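Local atomic coordinates of cytochrome P450 (CYP102L1) (Mycobacterium phage Adler, PDB entry 6N6Q), a protein that probably catalyses heme-dependent mono-oxygenation, as a phage-encoded member of the cytochrome P450 family. Residues A[330-341]-A[388-397]. Residues are numbered along the deposited sequence; the frame is centred on the assembly and turned at random.
Sequences YLRLVIDEALRL and AAEFKPERMS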
# COMPACT_ATOMS: atom_id res chain seq x y z
N TYR A 330 11.58 -4.60 17.51
CA TYR A 330 10.28 -4.28 18.07
C TYR A 330 9.49 -3.33 17.18
O TYR A 330 8.27 -3.47 17.04
CB TYR A 330 10.43 -3.69 19.47
CG TYR A 330 9.10 -3.49 20.17
CD1 TYR A 330 8.43 -4.57 20.73
CD2 TYR A 330 8.53 -2.23 20.27
CE1 TYR A 330 7.21 -4.40 21.36
CE2 TYR A 330 7.31 -2.05 20.90
CZ TYR A 330 6.66 -3.14 21.45
OH TYR A 330 5.45 -2.97 22.08
N LEU A 331 10.17 -2.36 16.56
CA LEU A 331 9.48 -1.46 15.65
C LEU A 331 8.94 -2.21 14.44
O LEU A 331 7.88 -1.85 13.91
CB LEU A 331 10.41 -0.33 15.21
CG LEU A 331 9.74 0.86 14.51
CD1 LEU A 331 8.57 1.37 15.35
CD2 LEU A 331 10.74 1.97 14.26
N ARG A 332 9.65 -3.25 13.99
CA ARG A 332 9.12 -4.10 12.94
C ARG A 332 7.88 -4.86 13.41
O ARG A 332 6.93 -5.06 12.64
CB ARG A 332 10.20 -5.08 12.47
CG ARG A 332 9.71 -6.14 11.50
CD ARG A 332 9.13 -5.54 10.23
NE ARG A 332 8.86 -6.56 9.22
CZ ARG A 332 9.72 -6.90 8.27
NH1 ARG A 332 10.90 -6.28 8.18
NH2 ARG A 332 9.41 -7.85 7.39
N LEU A 333 7.86 -5.26 14.68
CA LEU A 333 6.68 -5.93 15.22
C LEU A 333 5.50 -4.98 15.36
O LEU A 333 4.35 -5.42 15.33
CB LEU A 333 7.01 -6.57 16.57
CG LEU A 333 7.99 -7.74 16.55
CD1 LEU A 333 8.11 -8.36 17.94
CD2 LEU A 333 7.57 -8.78 15.53
N VAL A 334 5.77 -3.68 15.52
CA VAL A 334 4.69 -2.71 15.59
C VAL A 334 4.01 -2.57 14.23
O VAL A 334 2.78 -2.56 14.13
CB VAL A 334 5.21 -1.35 16.10
CG1 VAL A 334 4.11 -0.31 16.07
CG2 VAL A 334 5.78 -1.49 17.50
N ILE A 335 4.81 -2.47 13.17
CA ILE A 335 4.25 -2.34 11.83
C ILE A 335 3.52 -3.61 11.42
O ILE A 335 2.48 -3.57 10.76
CB ILE A 335 5.35 -1.98 10.82
CG1 ILE A 335 6.14 -0.76 11.30
CG2 ILE A 335 4.75 -1.71 9.45
CD1 ILE A 335 7.22 -0.33 10.35
N ASP A 336 4.05 -4.77 11.81
CA ASP A 336 3.40 -6.04 11.49
C ASP A 336 2.03 -6.13 12.13
O ASP A 336 1.05 -6.51 11.49
CB ASP A 336 4.29 -7.21 11.92
CG ASP A 336 5.52 -7.35 11.06
OD1 ASP A 336 5.66 -6.59 10.08
OD2 ASP A 336 6.36 -8.23 11.36
N GLU A 337 1.94 -5.77 13.42
CA GLU A 337 0.65 -5.81 14.10
C GLU A 337 -0.31 -4.78 13.53
O GLU A 337 -1.53 -5.02 13.50
CB GLU A 337 0.85 -5.58 15.60
CG GLU A 337 -0.43 -5.65 16.43
CD GLU A 337 -0.99 -7.06 16.57
OE1 GLU A 337 -0.38 -8.01 16.04
OE2 GLU A 337 -2.04 -7.21 17.22
N ALA A 338 0.20 -3.64 13.07
CA ALA A 338 -0.66 -2.66 12.40
C ALA A 338 -1.19 -3.21 11.08
O ALA A 338 -2.37 -3.05 10.76
CB ALA A 338 0.10 -1.36 12.17
N LEU A 339 -0.33 -3.88 10.31
CA LEU A 339 -0.77 -4.48 9.05
C LEU A 339 -1.65 -5.69 9.27
O LEU A 339 -2.35 -6.11 8.34
CB LEU A 339 0.45 -4.86 8.20
CG LEU A 339 1.20 -3.68 7.59
CD1 LEU A 339 2.41 -4.16 6.80
CD2 LEU A 339 0.26 -2.86 6.71
N ARG A 340 -1.65 -6.27 10.47
CA ARG A 340 -2.59 -7.34 10.78
C ARG A 340 -3.95 -6.78 11.17
O ARG A 340 -4.96 -7.08 10.53
CB ARG A 340 -2.04 -8.23 11.90
CG ARG A 340 -2.90 -9.46 12.17
CD ARG A 340 -2.56 -10.10 13.51
NE ARG A 340 -2.89 -9.23 14.63
CZ ARG A 340 -4.11 -9.13 15.17
NH1 ARG A 340 -5.11 -9.84 14.68
NH2 ARG A 340 -4.32 -8.31 16.19
N LEU A 341 -3.98 -5.94 12.21
CA LEU A 341 -5.25 -5.43 12.70
C LEU A 341 -5.97 -4.60 11.65
O LEU A 341 -7.21 -4.60 11.59
CB LEU A 341 -5.02 -4.60 13.97
CG LEU A 341 -6.22 -4.50 14.92
CD1 LEU A 341 -6.68 -5.88 15.33
CD2 LEU A 341 -5.86 -3.66 16.14
N ALA A 388 -7.70 -11.23 19.46
CA ALA A 388 -7.37 -10.84 18.09
C ALA A 388 -7.69 -9.38 17.80
O ALA A 388 -7.14 -8.82 16.84
CB ALA A 388 -8.10 -11.75 17.10
N ALA A 389 -8.56 -8.76 18.59
CA ALA A 389 -8.94 -7.37 18.37
C ALA A 389 -8.03 -6.39 19.10
O ALA A 389 -8.24 -5.18 18.99
CB ALA A 389 -10.39 -7.15 18.81
N GLU A 390 -7.04 -6.87 19.84
CA GLU A 390 -6.13 -6.02 20.59
C GLU A 390 -4.85 -5.78 19.80
O GLU A 390 -4.38 -6.64 19.06
CB GLU A 390 -5.80 -6.63 21.95
CG GLU A 390 -7.00 -7.15 22.72
CD GLU A 390 -6.65 -7.61 24.12
OE1 GLU A 390 -7.43 -7.34 25.06
OE2 GLU A 390 -5.58 -8.24 24.29
N PHE A 391 -4.28 -4.59 19.99
CA PHE A 391 -2.99 -4.24 19.38
C PHE A 391 -1.89 -4.72 20.32
O PHE A 391 -1.64 -4.12 21.37
CB PHE A 391 -2.90 -2.74 19.13
CG PHE A 391 -1.63 -2.32 18.45
CD1 PHE A 391 -1.50 -2.41 17.07
CD2 PHE A 391 -0.56 -1.82 19.18
CE1 PHE A 391 -0.33 -2.02 16.44
CE2 PHE A 391 0.61 -1.44 18.55
CZ PHE A 391 0.72 -1.54 17.18
N LYS A 392 -1.25 -5.83 19.96
CA LYS A 392 -0.18 -6.42 20.77
C LYS A 392 0.97 -6.79 19.84
O LYS A 392 0.93 -7.85 19.19
CB LYS A 392 -0.68 -7.64 21.54
CG LYS A 392 -1.94 -7.39 22.36
CD LYS A 392 -2.42 -8.65 23.07
CE LYS A 392 -1.51 -9.03 24.22
NZ LYS A 392 -2.10 -10.11 25.06
N PRO A 393 2.00 -5.95 19.76
CA PRO A 393 3.11 -6.24 18.82
C PRO A 393 3.83 -7.54 19.11
O PRO A 393 4.28 -8.21 18.16
CB PRO A 393 4.04 -5.03 19.01
CG PRO A 393 3.16 -3.95 19.53
CD PRO A 393 2.15 -4.64 20.40
N GLU A 394 3.96 -7.94 20.38
CA GLU A 394 4.67 -9.17 20.71
C GLU A 394 4.00 -10.40 20.12
O GLU A 394 4.63 -11.45 20.02
CB GLU A 394 4.78 -9.32 22.23
CG GLU A 394 5.78 -8.37 22.89
CD GLU A 394 5.16 -7.06 23.33
OE1 GLU A 394 4.08 -6.69 22.80
OE2 GLU A 394 5.74 -6.39 24.21
N ARG A 395 2.73 -10.28 19.71
CA ARG A 395 2.04 -11.39 19.07
C ARG A 395 2.72 -11.81 17.77
O ARG A 395 2.75 -13.01 17.44
CB ARG A 395 0.59 -11.00 18.80
CG ARG A 395 -0.21 -12.01 18.00
CD ARG A 395 -1.32 -11.32 17.22
NE ARG A 395 -1.95 -10.25 17.99
CZ ARG A 395 -2.88 -10.43 18.92
NH1 ARG A 395 -3.30 -11.66 19.21
NH2 ARG A 395 -3.40 -9.39 19.56
N MET A 396 3.27 -10.86 17.02
CA MET A 396 3.79 -11.12 15.69
C MET A 396 5.20 -11.70 15.69
O MET A 396 5.83 -11.73 14.63
CB MET A 396 3.75 -9.84 14.85
CG MET A 396 2.36 -9.26 14.69
SD MET A 396 1.17 -10.45 14.04
CE MET A 396 1.86 -10.76 12.42
N SER A 397 5.70 -12.16 16.83
CA SER A 397 7.00 -12.82 16.85
C SER A 397 6.90 -14.22 16.25
O SER A 397 5.82 -14.82 16.17
CB SER A 397 7.53 -12.90 18.28
OG SER A 397 6.78 -13.82 19.06
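Glu337 and Arg395 meet across this contact in a salt bridge, with Arg395 NE 3.1 Å from Glu337 OE2 and the carboxylate and guanidinium planes only 13° apart. That oxygen accepts two more bonds, from opposite faces of the carboxylate: one from the backbone N of Lys392, its N-H line straight, the other from NH2 of Arg340 at 2.7 Å. Arg340 grips the carboxylate side-on, its NE reaching Glu337 OE1 at 3.1 Å, and this holds the acid's rotation. The two arginines lie close together; both bind Glu337, and Asp387, salt-bridged to Arg395 NH1, probably supplies a second negative charge. With its far edge Arg340 closes end-on over one carbonyl, NH1 and NH2 standing 3.1 and 2.9 Å from Ala388 O; NH1 also binds the carbonyl of His379.

Glu337 and Arg340, buried one helical turn apart, are the ExxR pair of the K helix, 329-341; with Arg395, the arginine of a PERF-like motif, they form the Glu-Arg-Arg triad of the P450 fold. The PERF-like segment leads toward the meander and the heme-binding loop.

Apolar packing flanks the charges. The Glu337 chain bends at chi2 (72°), and its CG lies 3.5 Å from Phe391 CD1, the side chains running antiparallel. Val334 CG1 abuts that ring's edge, while the ring stacks on Phe293 of helix 265-296. Compact Pro393 fits beside Leu333 and Val334 and against Tyr330, whose OH lies 3.6 Å from Pro393 CG. Flexible Met396 folds its CG against Asp336 CB and its SD against Arg340 CD, with Trp384 and Tyr409 also touching it.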